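Local coordinates for protein L-fuculose phosphate aldolase (Streptococcus pneumoniae, PDB 4C24) that is a zinc-binding aldolase of the class II aldolase and adducin family, with an AraD-like fold, at residues I45-I50 with R74-S78. Numbering follows the deposited sequence.
With SO4 (sulfate ion), chain E.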
# COMPACT_ATOMS: atom_id res chain seq x y z
N ILE A 45 -3.93 0.42 30.80
CA ILE A 45 -4.57 0.44 29.49
C ILE A 45 -4.54 1.84 28.89
O ILE A 45 -4.50 2.84 29.60
CB ILE A 45 -6.01 -0.12 29.61
CG1 ILE A 45 -6.59 -0.35 28.22
CG2 ILE A 45 -6.90 0.78 30.46
CD1 ILE A 45 -7.80 -1.28 28.19
N THR A 46 -4.53 1.93 27.57
CA THR A 46 -4.61 3.22 26.89
C THR A 46 -5.94 3.92 27.13
O THR A 46 -6.94 3.26 27.42
CB THR A 46 -4.32 3.05 25.39
OG1 THR A 46 -5.18 2.01 24.87
CG2 THR A 46 -2.87 2.63 25.20
N PRO A 47 -5.97 5.26 27.03
CA PRO A 47 -7.19 6.01 27.31
C PRO A 47 -8.11 6.06 26.11
O PRO A 47 -7.66 5.80 24.98
CB PRO A 47 -6.64 7.41 27.59
CG PRO A 47 -5.49 7.49 26.64
CD PRO A 47 -4.83 6.15 26.76
N SER A 48 -9.37 6.43 26.33
CA SER A 48 -10.34 6.51 25.23
C SER A 48 -10.13 7.77 24.40
O SER A 48 -9.85 8.83 24.95
CB SER A 48 -11.77 6.52 25.77
OG SER A 48 -12.69 6.60 24.70
N GLY A 49 -10.26 7.63 23.09
CA GLY A 49 -10.37 8.77 22.18
C GLY A 49 -9.23 9.77 22.23
O GLY A 49 -9.46 10.97 22.09
N ILE A 50 -8.02 9.27 22.46
CA ILE A 50 -6.83 10.10 22.30
C ILE A 50 -5.96 9.46 21.22
O ILE A 50 -5.61 8.28 21.31
CB ILE A 50 -6.05 10.29 23.63
CG1 ILE A 50 -6.96 10.97 24.67
CG2 ILE A 50 -4.79 11.13 23.42
CD1 ILE A 50 -6.29 11.24 26.01
N ARG A 74 -7.98 10.21 32.97
CA ARG A 74 -8.62 9.99 31.67
C ARG A 74 -9.56 8.83 31.79
O ARG A 74 -9.36 7.96 32.61
CB ARG A 74 -7.60 9.66 30.59
CG ARG A 74 -6.63 10.77 30.27
CD ARG A 74 -7.34 11.98 29.66
NE ARG A 74 -6.36 12.91 29.13
CZ ARG A 74 -6.64 14.01 28.43
NH1 ARG A 74 -7.90 14.33 28.15
NH2 ARG A 74 -5.65 14.77 28.00
N LEU A 75 -10.61 8.85 30.97
CA LEU A 75 -11.45 7.68 30.79
C LEU A 75 -10.64 6.61 30.10
O LEU A 75 -9.92 6.89 29.12
CB LEU A 75 -12.70 8.02 29.98
CG LEU A 75 -13.79 8.87 30.66
CD1 LEU A 75 -15.09 8.77 29.86
CD2 LEU A 75 -14.03 8.47 32.11
N PRO A 76 -10.73 5.37 30.60
CA PRO A 76 -10.03 4.27 29.95
C PRO A 76 -10.67 3.96 28.60
O PRO A 76 -11.83 4.34 28.34
CB PRO A 76 -10.25 3.09 30.90
CG PRO A 76 -11.51 3.43 31.63
CD PRO A 76 -11.46 4.92 31.80
N SER A 77 -9.89 3.31 27.75
CA SER A 77 -10.41 2.77 26.48
C SER A 77 -11.82 2.23 26.67
O SER A 77 -12.09 1.56 27.67
CB SER A 77 -9.54 1.62 26.03
OG SER A 77 -10.15 0.94 24.94
N SER A 78 -12.70 2.49 25.70
CA SER A 78 -14.07 1.92 25.77
C SER A 78 -14.02 0.40 25.82
O SER A 78 -14.99 -0.22 26.27
CB SER A 78 -14.93 2.34 24.58
OG SER A 78 -14.33 1.97 23.36
S SO4 E . -10.93 3.62 22.45
O1 SO4 E . -11.93 4.00 23.48
O2 SO4 E . -11.63 2.78 21.48
O3 SO4 E . -10.48 4.91 21.89
O4 SO4 E . -9.82 2.85 23.04
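Two backbone hydrogen bonds hold these loops together: S77 N gives to T46 O at 3.0 Å, and S48 N gives to L75 O at 2.9 Å. They flank P47 and P76, which form a single beta bridge needing no amide hydrogen from either proline. Apolar packing adds to this: I45 CG2 meets P76 CB at 4.1 Å and I45 CD1 meets S77 CB at 4.0 Å, with I45 touching M63 of strand 61-64 and W80 of helix 80-89. At the other end, I50 CD1 lies over one face of the R74 guanidinium, 3.5 Å from R74 NE, while that NE forms a salt bridge with D59. The polar groups converge on the sulfate, probably from the crystallisation liquor. Sulfate O1 takes S78 N (2.8 Å), S48 OG (3.0 Å) and S78 OG (3.1 Å); sulfate O4 takes S77 OG at 2.7 Å, and sulfate O3 takes G49 N at 3.0 Å. N32 ND2 adds another donor. S77 OG also bonds to the amide of E79. With the S78 side chain about 6 Å from zinc, this is an anion-binding pocket built from loops at the ends of sheet strands, beside the metal site of a class II aldolase.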